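Local coordinates for protein predicted ATPase of the ABC class (Vibrio vulnificus, PDB 5D6A) that probably binds and hydrolyses ATP through an ABC-type P-loop domain, captured here with the non-hydrolysable analogue AMP-PNP, at residues S317-H322 and V391-Q396. Numbering follows the deposited sequence.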
ATOM      1  N   SER A 317     -27.983  -7.472  -4.353  1.00 47.41           N
ATOM      2  CA  SER A 317     -29.076  -8.360  -3.948  1.00 48.20           C
ATOM      3  C   SER A 317     -28.686  -9.833  -3.942  1.00 47.46           C
ATOM      4  O   SER A 317     -29.162 -10.593  -3.108  1.00 49.00           O
ATOM      5  CB  SER A 317     -30.288  -8.166  -4.864  1.00 49.10           C
ATOM      6  OG  SER A 317     -30.763  -6.835  -4.800  1.00 49.88           O
ATOM      7  N   ASN A 318     -27.822 -10.232  -4.870  1.00 46.26           N
ATOM      8  CA  ASN A 318     -27.391 -11.627  -4.965  1.00 47.10           C
ATOM      9  C   ASN A 318     -26.509 -12.094  -3.812  1.00 47.62           C
ATOM     10  O   ASN A 318     -26.321 -13.295  -3.633  1.00 49.21           O
ATOM     11  CB  ASN A 318     -26.654 -11.874  -6.283  1.00 46.21           C
ATOM     12  CG  ASN A 318     -27.539 -11.677  -7.499  1.00 47.01           C
ATOM     13  OD1 ASN A 318     -28.767 -11.674  -7.400  1.00 49.35           O
ATOM     14  ND2 ASN A 318     -26.917 -11.529  -8.660  1.00 46.04           N
ATOM     15  N   TYR A 319     -25.972 -11.161  -3.032  1.00 47.56           N
ATOM     16  CA  TYR A 319     -25.095 -11.533  -1.922  1.00 48.58           C
ATOM     17  C   TYR A 319     -25.571 -10.950  -0.597  1.00 51.22           C
ATOM     18  O   TYR A 319     -25.748 -11.684   0.375  1.00 54.47           O
ATOM     19  CB  TYR A 319     -23.662 -11.102  -2.235  1.00 47.10           C
ATOM     20  CG  TYR A 319     -23.204 -11.611  -3.584  1.00 45.91           C
ATOM     21  CD1 TYR A 319     -22.834 -12.940  -3.755  1.00 46.22           C
ATOM     22  CD2 TYR A 319     -23.168 -10.771  -4.696  1.00 44.35           C
ATOM     23  CE1 TYR A 319     -22.430 -13.417  -4.989  1.00 45.48           C
ATOM     24  CE2 TYR A 319     -22.762 -11.240  -5.932  1.00 43.65           C
ATOM     25  CZ  TYR A 319     -22.396 -12.565  -6.072  1.00 44.24           C
ATOM     26  OH  TYR A 319     -21.992 -13.048  -7.293  1.00 44.12           O
ATOM     27  N   ILE A 320     -25.783  -9.638  -0.559  1.00 51.93           N
ATOM     28  CA  ILE A 320     -26.261  -8.976   0.651  1.00 53.49           C
ATOM     29  C   ILE A 320     -27.784  -8.904   0.600  1.00 56.04           C
ATOM     30  O   ILE A 320     -28.359  -8.443  -0.386  1.00 57.83           O
ATOM     31  CB  ILE A 320     -25.655  -7.572   0.804  1.00 52.14           C
ATOM     32  CG1 ILE A 320     -24.126  -7.679   0.847  1.00 51.10           C
ATOM     33  CG2 ILE A 320     -26.188  -6.893   2.062  1.00 52.84           C
ATOM     34  CD1 ILE A 320     -23.410  -6.350   0.938  1.00 51.19           C
ATOM     35  N   ASN A 321     -28.429  -9.359   1.668  1.00 58.59           N
ATOM     36  CA  ASN A 321     -29.889  -9.386   1.740  1.00 62.01           C
ATOM     37  C   ASN A 321     -30.489  -8.240   2.554  1.00 63.31           C
ATOM     38  O   ASN A 321     -31.523  -7.685   2.179  1.00 64.50           O
ATOM     39  CB  ASN A 321     -30.341 -10.731   2.314  1.00 64.39           C
ATOM     40  CG  ASN A 321     -29.917 -11.904   1.449  1.00 64.41           C
ATOM     41  OD1 ASN A 321     -29.821 -11.786   0.228  1.00 64.81           O
ATOM     42  ND2 ASN A 321     -29.674 -13.045   2.076  1.00 66.23           N
ATOM     43  N   HIS A 322     -29.840  -7.893   3.664  1.00 64.43           N
ATOM     44  CA  HIS A 322     -30.310  -6.816   4.535  1.00 64.97           C
ATOM     45  C   HIS A 322     -29.178  -5.865   4.931  1.00 63.35           C
ATOM     46  O   HIS A 322     -28.021  -6.267   5.045  1.00 61.47           O
ATOM     47  CB  HIS A 322     -30.960  -7.400   5.794  1.00 67.86           C
ATOM     48  CG  HIS A 322     -31.385  -6.366   6.795  1.00 70.11           C
ATOM     49  ND1 HIS A 322     -32.627  -5.769   6.770  1.00 71.41           N
ATOM     50  CD2 HIS A 322     -30.728  -5.825   7.850  1.00 70.66           C
ATOM     51  CE1 HIS A 322     -32.717  -4.905   7.766  1.00 72.50           C
ATOM     52  NE2 HIS A 322     -31.578  -4.919   8.435  1.00 72.15           N
ATOM     53  N   VAL A 391     -19.942 -19.545  -1.435  1.00 64.28           N
ATOM     54  CA  VAL A 391     -20.126 -20.990  -1.604  1.00 65.26           C
ATOM     55  C   VAL A 391     -21.502 -21.340  -2.200  1.00 66.93           C
ATOM     56  O   VAL A 391     -21.623 -22.299  -2.964  1.00 68.05           O
ATOM     57  CB  VAL A 391     -19.900 -21.747  -0.269  1.00 66.62           C
ATOM     58  CG1 VAL A 391     -20.891 -21.296   0.796  1.00 68.53           C
ATOM     59  CG2 VAL A 391     -19.982 -23.253  -0.480  1.00 68.26           C
ATOM     60  N   ASP A 392     -22.522 -20.555  -1.862  1.00 67.26           N
ATOM     61  CA  ASP A 392     -23.878 -20.781  -2.371  1.00 69.42           C
ATOM     62  C   ASP A 392     -24.085 -20.205  -3.781  1.00 68.15           C
ATOM     63  O   ASP A 392     -24.911 -20.708  -4.545  1.00 68.32           O
ATOM     64  CB  ASP A 392     -24.921 -20.179  -1.415  1.00 71.76           C
ATOM     65  CG  ASP A 392     -24.930 -20.851  -0.042  1.00 73.77           C
ATOM     66  OD1 ASP A 392     -24.345 -21.944   0.101  1.00 74.79           O
ATOM     67  OD2 ASP A 392     -25.543 -20.289   0.891  1.00 74.43           O
ATOM     68  N   ARG A 393     -23.339 -19.154  -4.119  1.00 65.51           N
ATOM     69  CA  ARG A 393     -23.470 -18.508  -5.427  1.00 64.23           C
ATOM     70  C   ARG A 393     -22.434 -18.960  -6.446  1.00 62.81           C
ATOM     71  O   ARG A 393     -22.716 -19.000  -7.641  1.00 65.91           O
ATOM     72  CB  ARG A 393     -23.371 -16.988  -5.279  1.00 62.80           C
ATOM     73  CG  ARG A 393     -24.473 -16.357  -4.446  1.00 64.88           C
ATOM     74  CD  ARG A 393     -25.846 -16.583  -5.059  1.00 66.58           C
ATOM     75  NE  ARG A 393     -26.881 -15.820  -4.370  1.00 68.54           N
ATOM     76  CZ  ARG A 393     -28.173 -15.843  -4.685  1.00 71.44           C
ATOM     77  NH1 ARG A 393     -28.611 -16.603  -5.684  1.00 72.85           N
ATOM     78  NH2 ARG A 393     -29.035 -15.105  -3.996  1.00 73.37           N
ATOM     79  N   ILE A 394     -21.239 -19.298  -5.977  1.00 60.91           N
ATOM     80  CA  ILE A 394     -20.155 -19.707  -6.869  1.00 58.55           C
ATOM     81  C   ILE A 394     -20.579 -20.792  -7.859  1.00 58.19           C
ATOM     82  O   ILE A 394     -20.158 -20.774  -9.016  1.00 57.44           O
ATOM     83  CB  ILE A 394     -18.918 -20.177  -6.075  1.00 58.89           C
ATOM     84  CG1 ILE A 394     -17.708 -20.316  -7.004  1.00 57.30           C
ATOM     85  CG2 ILE A 394     -19.217 -21.467  -5.316  1.00 61.78           C
ATOM     86  CD1 ILE A 394     -16.448 -20.757  -6.294  1.00 57.41           C
ATOM     87  N   GLY A 395     -21.405 -21.732  -7.405  1.00 59.16           N
ATOM     88  CA  GLY A 395     -21.892 -22.803  -8.266  1.00 59.56           C
ATOM     89  C   GLY A 395     -22.777 -22.251  -9.367  1.00 59.31           C
ATOM     90  O   GLY A 395     -22.706 -22.687 -10.515  1.00 59.25           O
ATOM     91  N   GLN A 396     -23.607 -21.277  -9.006  1.00 59.09           N
ATOM     92  CA  GLN A 396     -24.516 -20.638  -9.954  1.00 59.81           C
ATOM     93  C   GLN A 396     -23.756 -19.792 -10.979  1.00 57.11           C
ATOM     94  O   GLN A 396     -24.148 -19.729 -12.142  1.00 58.20           O
ATOM     95  CB  GLN A 396     -25.556 -19.800  -9.203  1.00 61.46           C
ATOM     96  CG  GLN A 396     -26.474 -20.643  -8.325  1.00 64.94           C
ATOM     97  CD  GLN A 396     -27.419 -19.824  -7.464  1.00 66.71           C
ATOM     98  OE1 GLN A 396     -27.173 -18.653  -7.183  1.00 66.58           O
ATOM     99  NE2 GLN A 396     -28.501 -20.450  -7.020  1.00 70.57           N
TER
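The guanidinium of Arg393 has CB of Asn318 over one face, displaced toward the rim, and OE1 of Gln396 at its edge, nearly in plane. That edge bond, from Arg393 NH1 to Gln396 OE1, measures 2.9 Å, is close to straight and uses a carbonyl lone pair; made to a residue three places on in the chain, it should steady the rotation of the group. CB of Asn318 also lies over the rim of one face of the Tyr319 ring, whose plane stands 80° from the guanidinium. Obliquely to this ring comes the aliphatic part of Arg393, with CG 3.6 Å from Tyr319 CE1. A bend at chi2 (-62°) carries the arginine on past the ring to the loop backbone, where NE gives Asn318 O a weak, strongly bent hydrogen bond of 2.7 Å. The amide of Asn318 turns elsewhere, ND2 binding Val457 O, while NE2 of Gln396 binds Ala454 O, so both segments are tied to the same later loop. The contact thus joins the loop between strands 311-312 and 332-334 to helix 390-401 within the P-loop domain. Helix 339-352 packs against Asn318 and Tyr319 through Gln348 and Leu347, and Ile394 turns from the loop onto strand 404-408 of the mixed sheet.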